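Local atomic coordinates of N-alpha-acetyltransferase 35, NatC auxiliary subunit (PDB entry 6YGA), a protein that serves as the auxiliary subunit of the NatC N-terminal acetyltransferase, which acetylates the N-terminal methionine of the L-A virus Gag protein. Residues K703-T715 against W719-K730. Residues are numbered along the deposited sequence; the frame is centred on the assembly and turned at random.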
ATOM      1  N   LYS B 703     -37.469  18.731 -24.614  1.00118.28           N
ATOM      2  CA  LYS B 703     -38.083  17.430 -24.362  1.00120.59           C
ATOM      3  C   LYS B 703     -37.085  16.297 -24.568  1.00122.89           C
ATOM      4  O   LYS B 703     -37.115  15.297 -23.840  1.00121.14           O
ATOM      5  CB  LYS B 703     -39.314  17.241 -25.251  1.00121.85           C
ATOM      6  CG  LYS B 703     -39.053  17.321 -26.747  1.00122.16           C
ATOM      7  CD  LYS B 703     -40.318  17.009 -27.537  1.00121.76           C
ATOM      8  CE  LYS B 703     -40.058  16.998 -29.036  1.00121.94           C
ATOM      9  NZ  LYS B 703     -41.281  16.649 -29.814  1.00122.58           N
ATOM     10  N   ASP B 704     -36.194  16.432 -25.549  1.00128.37           N
ATOM     11  CA  ASP B 704     -35.171  15.417 -25.800  1.00128.35           C
ATOM     12  C   ASP B 704     -33.901  15.749 -25.014  1.00121.73           C
ATOM     13  O   ASP B 704     -32.819  15.976 -25.556  1.00123.12           O
ATOM     14  CB  ASP B 704     -34.902  15.287 -27.296  1.00134.92           C
ATOM     15  CG  ASP B 704     -34.379  16.571 -27.918  1.00141.66           C
ATOM     16  OD1 ASP B 704     -34.649  17.662 -27.374  1.00143.61           O
ATOM     17  OD2 ASP B 704     -33.693  16.482 -28.958  1.00144.15           O
ATOM     18  N   SER B 705     -34.067  15.776 -23.697  1.00108.70           N
ATOM     19  CA  SER B 705     -32.977  16.137 -22.807  1.00 98.28           C
ATOM     20  C   SER B 705     -31.875  15.086 -22.848  1.00 90.38           C
ATOM     21  O   SER B 705     -32.112  13.913 -23.150  1.00 89.92           O
ATOM     22  CB  SER B 705     -33.494  16.301 -21.381  1.00 95.65           C
ATOM     23  OG  SER B 705     -34.521  17.277 -21.329  1.00 96.38           O
ATOM     24  N   HIS B 706     -30.656  15.523 -22.549  1.00 82.80           N
ATOM     25  CA  HIS B 706     -29.530  14.607 -22.479  1.00 74.62           C
ATOM     26  C   HIS B 706     -29.613  13.739 -21.228  1.00 67.82           C
ATOM     27  O   HIS B 706     -30.285  14.068 -20.247  1.00 63.63           O
ATOM     28  CB  HIS B 706     -28.206  15.369 -22.479  1.00 72.19           C
ATOM     29  CG  HIS B 706     -27.750  15.784 -23.840  1.00 72.35           C
ATOM     30  ND1 HIS B 706     -28.074  17.002 -24.394  1.00 73.27           N
ATOM     31  CD2 HIS B 706     -26.999  15.136 -24.762  1.00 72.79           C
ATOM     32  CE1 HIS B 706     -27.538  17.091 -25.598  1.00 74.89           C
ATOM     33  NE2 HIS B 706     -26.880  15.972 -25.845  1.00 74.77           N
ATOM     34  N   GLU B 707     -28.903  12.618 -21.276  1.00 68.08           N
ATOM     35  CA  GLU B 707     -28.793  11.698 -20.153  1.00 67.52           C
ATOM     36  C   GLU B 707     -27.429  11.904 -19.505  1.00 62.19           C
ATOM     37  O   GLU B 707     -26.398  11.644 -20.133  1.00 60.90           O
ATOM     38  CB  GLU B 707     -28.960  10.253 -20.620  1.00 74.90           C
ATOM     39  CG  GLU B 707     -29.714   9.359 -19.652  1.00 81.91           C
ATOM     40  CD  GLU B 707     -29.797   7.921 -20.130  1.00 88.91           C
ATOM     41  OE1 GLU B 707     -29.586   7.676 -21.337  1.00 92.09           O
ATOM     42  OE2 GLU B 707     -30.068   7.033 -19.295  1.00 92.06           O
ATOM     43  N   TYR B 708     -27.426  12.375 -18.259  1.00 59.90           N
ATOM     44  CA  TYR B 708     -26.202  12.718 -17.550  1.00 57.55           C
ATOM     45  C   TYR B 708     -25.918  11.729 -16.428  1.00 56.94           C
ATOM     46  O   TYR B 708     -26.830  11.120 -15.862  1.00 58.06           O
ATOM     47  CB  TYR B 708     -26.281  14.127 -16.953  1.00 54.91           C
ATOM     48  CG  TYR B 708     -26.410  15.236 -17.968  1.00 53.13           C
ATOM     49  CD1 TYR B 708     -25.297  15.713 -18.648  1.00 50.31           C
ATOM     50  CD2 TYR B 708     -27.644  15.816 -18.237  1.00 52.61           C
ATOM     51  CE1 TYR B 708     -25.410  16.729 -19.573  1.00 49.50           C
ATOM     52  CE2 TYR B 708     -27.767  16.831 -19.162  1.00 52.74           C
ATOM     53  CZ  TYR B 708     -26.648  17.284 -19.825  1.00 52.12           C
ATOM     54  OH  TYR B 708     -26.773  18.296 -20.745  1.00 55.31           O
ATOM     55  N   LYS B 709     -24.637  11.589 -16.107  1.00 56.50           N
ATOM     56  CA  LYS B 709     -24.181  10.884 -14.920  1.00 57.19           C
ATOM     57  C   LYS B 709     -23.270  11.814 -14.131  1.00 55.32           C
ATOM     58  O   LYS B 709     -22.661  12.731 -14.689  1.00 55.08           O
ATOM     59  CB  LYS B 709     -23.440   9.589 -15.278  1.00 59.60           C
ATOM     60  CG  LYS B 709     -22.172   9.802 -16.087  1.00 66.64           C
ATOM     61  CD  LYS B 709     -21.553   8.478 -16.513  1.00 71.66           C
ATOM     62  CE  LYS B 709     -20.316   8.696 -17.366  1.00 74.75           C
ATOM     63  NZ  LYS B 709     -19.736   7.411 -17.843  1.00 76.36           N
ATOM     64  N   VAL B 710     -23.193  11.588 -12.824  1.00 51.11           N
ATOM     65  CA  VAL B 710     -22.355  12.393 -11.945  1.00 46.84           C
ATOM     66  C   VAL B 710     -21.084  11.614 -11.647  1.00 47.17           C
ATOM     67  O   VAL B 710     -21.136  10.416 -11.342  1.00 49.16           O
ATOM     68  CB  VAL B 710     -23.095  12.764 -10.649  1.00 43.44           C
ATOM     69  CG1 VAL B 710     -22.253  13.715  -9.814  1.00 41.58           C
ATOM     70  CG2 VAL B 710     -24.448  13.383 -10.970  1.00 41.82           C
ATOM     71  N   GLU B 711     -19.941  12.285 -11.750  1.00 42.58           N
ATOM     72  CA  GLU B 711     -18.654  11.686 -11.439  1.00 42.08           C
ATOM     73  C   GLU B 711     -17.908  12.580 -10.463  1.00 39.81           C
ATOM     74  O   GLU B 711     -18.000  13.808 -10.538  1.00 41.26           O
ATOM     75  CB  GLU B 711     -17.806  11.471 -12.700  1.00 48.99           C
ATOM     76  CG  GLU B 711     -18.384  10.489 -13.706  1.00 57.04           C
ATOM     77  CD  GLU B 711     -17.438  10.237 -14.866  1.00 67.16           C
ATOM     78  OE1 GLU B 711     -16.464  11.002 -15.012  1.00 70.37           O
ATOM     79  OE2 GLU B 711     -17.657   9.273 -15.628  1.00 70.84           O
ATOM     80  N   LEU B 712     -17.173  11.957  -9.546  1.00 38.13           N
ATOM     81  CA  LEU B 712     -16.338  12.684  -8.592  1.00 37.74           C
ATOM     82  C   LEU B 712     -14.991  12.930  -9.256  1.00 40.09           C
ATOM     83  O   LEU B 712     -14.155  12.027  -9.344  1.00 44.45           O
ATOM     84  CB  LEU B 712     -16.192  11.899  -7.295  1.00 35.92           C
ATOM     85  CG  LEU B 712     -17.478  11.702  -6.496  1.00 36.29           C
ATOM     86  CD1 LEU B 712     -17.265  10.679  -5.393  1.00 36.52           C
ATOM     87  CD2 LEU B 712     -17.941  13.025  -5.913  1.00 35.32           C
ATOM     88  N   VAL B 713     -14.776  14.156  -9.725  1.00 37.85           N
ATOM     89  CA  VAL B 713     -13.599  14.506 -10.513  1.00 39.52           C
ATOM     90  C   VAL B 713     -12.559  15.157  -9.612  1.00 38.48           C
ATOM     91  O   VAL B 713     -12.878  16.057  -8.827  1.00 40.44           O
ATOM     92  CB  VAL B 713     -13.972  15.435 -11.681  1.00 38.13           C
ATOM     93  CG1 VAL B 713     -12.726  15.954 -12.373  1.00 37.48           C
ATOM     94  CG2 VAL B 713     -14.863  14.697 -12.670  1.00 37.84           C
ATOM     95  N   HIS B 714     -11.312  14.709  -9.731  1.00 41.01           N
ATOM     96  CA  HIS B 714     -10.212  15.301  -8.984  1.00 45.32           C
ATOM     97  C   HIS B 714      -9.686  16.536  -9.709  1.00 50.85           C
ATOM     98  O   HIS B 714      -9.487  16.514 -10.928  1.00 50.51           O
ATOM     99  CB  HIS B 714      -9.088  14.282  -8.791  1.00 47.45           C
ATOM    100  CG  HIS B 714      -9.420  13.187  -7.823  1.00 52.95           C
ATOM    101  ND1 HIS B 714      -8.455  12.491  -7.128  1.00 54.29           N
ATOM    102  CD2 HIS B 714     -10.610  12.670  -7.434  1.00 54.35           C
ATOM    103  CE1 HIS B 714      -9.034  11.593  -6.352  1.00 54.22           C
ATOM    104  NE2 HIS B 714     -10.342  11.681  -6.518  1.00 53.94           N
ATOM    105  N   THR B 715      -9.471  17.616  -8.958  1.00 53.41           N
ATOM    106  CA  THR B 715      -8.864  18.822  -9.505  1.00 54.89           C
ATOM    107  C   THR B 715      -7.351  18.651  -9.540  1.00 55.96           C
ATOM    108  O   THR B 715      -6.736  18.317  -8.524  1.00 55.36           O
ATOM    109  CB  THR B 715      -9.241  20.044  -8.665  1.00 55.49           C
ATOM    110  OG1 THR B 715     -10.668  20.146  -8.576  1.00 54.36           O
ATOM    111  CG2 THR B 715      -8.693  21.320  -9.286  1.00 56.48           C
ATOM    112  N   TRP B 719      -7.059  20.210  -3.985  1.00 38.07           N
ATOM    113  CA  TRP B 719      -6.971  19.256  -2.886  1.00 35.53           C
ATOM    114  C   TRP B 719      -8.150  18.299  -3.006  1.00 35.23           C
ATOM    115  O   TRP B 719      -9.308  18.707  -2.862  1.00 38.17           O
ATOM    116  CB  TRP B 719      -6.960  19.958  -1.532  1.00 37.71           C
ATOM    117  CG  TRP B 719      -6.675  19.006  -0.415  1.00 39.70           C
ATOM    118  CD1 TRP B 719      -7.509  18.661   0.604  1.00 38.81           C
ATOM    119  CD2 TRP B 719      -5.475  18.243  -0.230  1.00 38.43           C
ATOM    120  NE1 TRP B 719      -6.898  17.743   1.425  1.00 40.04           N
ATOM    121  CE2 TRP B 719      -5.649  17.470   0.932  1.00 38.13           C
ATOM    122  CE3 TRP B 719      -4.268  18.148  -0.930  1.00 38.44           C
ATOM    123  CZ2 TRP B 719      -4.661  16.613   1.413  1.00 36.98           C
ATOM    124  CZ3 TRP B 719      -3.291  17.296  -0.454  1.00 39.26           C
ATOM    125  CH2 TRP B 719      -3.492  16.539   0.706  1.00 36.47           C
ATOM    126  N   ASN B 720      -7.849  17.025  -3.251  1.00 35.44           N
ATOM    127  CA  ASN B 720      -8.844  16.047  -3.659  1.00 42.77           C
ATOM    128  C   ASN B 720      -9.550  15.371  -2.488  1.00 43.86           C
ATOM    129  O   ASN B 720     -10.196  14.335  -2.683  1.00 42.93           O
ATOM    130  CB  ASN B 720      -8.197  15.004  -4.566  1.00 49.58           C
ATOM    131  CG  ASN B 720      -7.677  15.613  -5.850  1.00 55.83           C
ATOM    132  OD1 ASN B 720      -8.180  16.642  -6.308  1.00 55.09           O
ATOM    133  ND2 ASN B 720      -6.669  14.984  -6.441  1.00 59.79           N
ATOM    134  N   TYR B 721      -9.450  15.927  -1.280  1.00 43.35           N
ATOM    135  CA  TYR B 721     -10.398  15.534  -0.244  1.00 40.29           C
ATOM    136  C   TYR B 721     -11.804  16.019  -0.569  1.00 39.42           C
ATOM    137  O   TYR B 721     -12.774  15.499  -0.006  1.00 38.50           O
ATOM    138  CB  TYR B 721      -9.975  16.074   1.124  1.00 38.81           C
ATOM    139  CG  TYR B 721      -8.870  15.304   1.815  1.00 38.94           C
ATOM    140  CD1 TYR B 721      -8.070  14.403   1.121  1.00 39.05           C
ATOM    141  CD2 TYR B 721      -8.634  15.474   3.173  1.00 40.80           C
ATOM    142  CE1 TYR B 721      -7.059  13.705   1.761  1.00 39.69           C
ATOM    143  CE2 TYR B 721      -7.631  14.778   3.820  1.00 40.96           C
ATOM    144  CZ  TYR B 721      -6.848  13.897   3.112  1.00 42.63           C
ATOM    145  OH  TYR B 721      -5.850  13.207   3.758  1.00 45.02           O
ATOM    146  N   PHE B 722     -11.930  17.000  -1.460  1.00 38.33           N
ATOM    147  CA  PHE B 722     -13.218  17.564  -1.860  1.00 39.44           C
ATOM    148  C   PHE B 722     -13.290  17.539  -3.381  1.00 41.96           C
ATOM    149  O   PHE B 722     -13.030  18.552  -4.044  1.00 41.76           O
ATOM    150  CB  PHE B 722     -13.389  18.988  -1.324  1.00 37.99           C
ATOM    151  CG  PHE B 722     -13.135  19.119   0.153  1.00 39.66           C
ATOM    152  CD1 PHE B 722     -11.870  19.429   0.626  1.00 39.06           C
ATOM    153  CD2 PHE B 722     -14.161  18.940   1.070  1.00 38.43           C
ATOM    154  CE1 PHE B 722     -11.628  19.554   1.984  1.00 37.49           C
ATOM    155  CE2 PHE B 722     -13.926  19.067   2.431  1.00 35.36           C
ATOM    156  CZ  PHE B 722     -12.656  19.373   2.888  1.00 34.59           C
ATOM    157  N   PRO B 723     -13.626  16.393  -3.971  1.00 41.57           N
ATOM    158  CA  PRO B 723     -13.713  16.320  -5.433  1.00 41.12           C
ATOM    159  C   PRO B 723     -14.874  17.146  -5.964  1.00 41.49           C
ATOM    160  O   PRO B 723     -15.793  17.525  -5.236  1.00 39.38           O
ATOM    161  CB  PRO B 723     -13.925  14.827  -5.706  1.00 42.05           C
ATOM    162  CG  PRO B 723     -14.547  14.306  -4.461  1.00 41.94           C
ATOM    163  CD  PRO B 723     -13.945  15.103  -3.336  1.00 40.76           C
ATOM    164  N   ILE B 724     -14.818  17.423  -7.262  1.00 40.41           N
ATOM    165  CA  ILE B 724     -15.837  18.220  -7.933  1.00 38.82           C
ATOM    166  C   ILE B 724     -16.898  17.279  -8.488  1.00 38.74           C
ATOM    167  O   ILE B 724     -16.594  16.392  -9.294  1.00 40.16           O
ATOM    168  CB  ILE B 724     -15.222  19.077  -9.050  1.00 41.14           C
ATOM    169  CG1 ILE B 724     -14.010  19.855  -8.531  1.00 40.96           C
ATOM    170  CG2 ILE B 724     -16.260  20.025  -9.628  1.00 37.92           C
ATOM    171  CD1 ILE B 724     -14.338  20.872  -7.470  1.00 39.32           C
ATOM    172  N   GLN B 725     -18.145  17.468  -8.063  1.00 38.11           N
ATOM    173  CA  GLN B 725     -19.263  16.657  -8.545  1.00 38.38           C
ATOM    174  C   GLN B 725     -19.647  17.160  -9.931  1.00 40.16           C
ATOM    175  O   GLN B 725     -20.322  18.183 -10.068  1.00 40.71           O
ATOM    176  CB  GLN B 725     -20.433  16.725  -7.570  1.00 37.30           C
ATOM    177  CG  GLN B 725     -20.087  16.241  -6.166  1.00 37.50           C
ATOM    178  CD  GLN B 725     -21.247  16.352  -5.193  1.00 38.54           C
ATOM    179  OE1 GLN B 725     -22.305  15.755  -5.395  1.00 39.32           O
ATOM    180  NE2 GLN B 725     -21.050  17.117  -4.126  1.00 35.97           N
ATOM    181  N   THR B 726     -19.224  16.429 -10.963  1.00 37.80           N
ATOM    182  CA  THR B 726     -19.257  16.894 -12.342  1.00 39.76           C
ATOM    183  C   THR B 726     -20.300  16.138 -13.155  1.00 40.72           C
ATOM    184  O   THR B 726     -20.406  14.911 -13.064  1.00 39.66           O
ATOM    185  CB  THR B 726     -17.878  16.730 -12.992  1.00 42.53           C
ATOM    186  OG1 THR B 726     -16.880  17.294 -12.131  1.00 44.05           O
ATOM    187  CG2 THR B 726     -17.825  17.421 -14.350  1.00 40.81           C
ATOM    188  N   LEU B 727     -21.072  16.880 -13.946  1.00 42.44           N
ATOM    189  CA  LEU B 727     -21.986  16.280 -14.908  1.00 45.40           C
ATOM    190  C   LEU B 727     -21.200  15.765 -16.101  1.00 50.03           C
ATOM    191  O   LEU B 727     -20.204  16.366 -16.502  1.00 52.67           O
ATOM    192  CB  LEU B 727     -23.019  17.299 -15.386  1.00 47.38           C
ATOM    193  CG  LEU B 727     -24.119  17.639 -14.390  1.00 48.31           C
ATOM    194  CD1 LEU B 727     -25.122  18.597 -15.001  1.00 50.26           C
ATOM    195  CD2 LEU B 727     -24.789  16.357 -13.948  1.00 47.88           C
ATOM    196  N   ARG B 728     -21.654  14.653 -16.669  1.00 50.07           N
ATOM    197  CA  ARG B 728     -21.044  14.128 -17.881  1.00 55.25           C
ATOM    198  C   ARG B 728     -22.098  13.371 -18.672  1.00 56.45           C
ATOM    199  O   ARG B 728     -22.908  12.637 -18.099  1.00 53.64           O
ATOM    200  CB  ARG B 728     -19.839  13.231 -17.567  1.00 59.91           C
ATOM    201  CG  ARG B 728     -18.509  13.954 -17.744  1.00 67.32           C
ATOM    202  CD  ARG B 728     -17.341  13.225 -17.109  1.00 72.36           C
ATOM    203  NE  ARG B 728     -16.212  14.131 -16.911  1.00 76.01           N
ATOM    204  CZ  ARG B 728     -15.071  13.796 -16.317  1.00 76.53           C
ATOM    205  NH1 ARG B 728     -14.893  12.564 -15.857  1.00 76.19           N
ATOM    206  NH2 ARG B 728     -14.106  14.696 -16.182  1.00 76.12           N
ATOM    207  N   ILE B 729     -22.096  13.578 -19.989  1.00 60.72           N
ATOM    208  CA  ILE B 729     -23.066  12.920 -20.853  1.00 67.42           C
ATOM    209  C   ILE B 729     -22.787  11.425 -20.886  1.00 74.07           C
ATOM    210  O   ILE B 729     -21.632  10.989 -20.993  1.00 73.38           O
ATOM    211  CB  ILE B 729     -23.027  13.531 -22.264  1.00 69.00           C
ATOM    212  CG1 ILE B 729     -23.451  15.002 -22.219  1.00 66.82           C
ATOM    213  CG2 ILE B 729     -23.911  12.742 -23.219  1.00 70.65           C
ATOM    214  CD1 ILE B 729     -23.584  15.640 -23.583  1.00 67.67           C
ATOM    215  N   LYS B 730     -23.847  10.630 -20.791  1.00 81.01           N
ATOM    216  CA  LYS B 730     -23.726   9.177 -20.777  1.00 87.78           C
ATOM    217  C   LYS B 730     -23.367   8.636 -22.160  1.00 91.12           C
ATOM    218  O   LYS B 730     -22.567   7.709 -22.288  1.00 93.33           O
ATOM    219  CB  LYS B 730     -25.029   8.546 -20.285  1.00 94.01           C
ATOM    220  CG  LYS B 730     -24.880   7.160 -19.683  1.00 97.25           C
ATOM    221  CD  LYS B 730     -26.197   6.701 -19.079  1.00 98.01           C
ATOM    222  CE  LYS B 730     -26.754   7.755 -18.132  1.00 98.74           C
ATOM    223  NZ  LYS B 730     -28.060   7.359 -17.537  1.00 99.35           N
TER
HETATM  224  O   HOH W   1     -10.991  19.257  -6.032  1.00 56.44           O
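Tyr708-Val713 and Ile724-Ile729 pair as a two-stranded antiparallel beta hairpin near the C-terminal end of the chain, at the surface of a largely helical protein. The short strand axes approach to 4.6 Å with an angle of 143° between their directions, a marked twist. Reciprocal backbone hydrogen bonds join Lys709 to Arg728, Glu711 to Thr726 and Val713 to Ile724. One more backbone bond follows past the strand ends, Lys730 N to Glu707 O at 2.8 Å.

Lys709, Glu711, Val713, Ile724, Thr726 and Arg728 share one face. There Arg728, extended from CG to NE, crosses the Glu711 side chain at about a right angle; carboxylate and guanidinium planes stand 82° apart within a salt bridge whose modelled length is doubtfully short. One guanidinium face carries Val713 CG2, 3.6 Å from Arg728 NH2, while Lys709 NZ bridges to the other carboxylate oxygen, Glu711 OE2. At the hairpin's far end Lys730 NZ meets Glu707 OE2 at 2.7 Å from above the carboxylate plane, brought back by a bend at chi3 (-52°).

On the other face, Leu712 CD2 lies 3.9 Å from both Pro723 CG and Gln725 CG, its side chain alongside theirs. Near the turn, Asn720 CB sits over one face of the His714 ring, and a water links Thr715 OG1 to Phe722 O.

Tyr708 and Ile724 rest against helix 668-701, whose Asn688 ND2 is hydrogen-bonded to Gln725 O. Gln725 NE2 is hydrogen-bonded to Glu555 OE1 of helix 511-564, whereas Pro723 packs on Phe455 of helix 433-456.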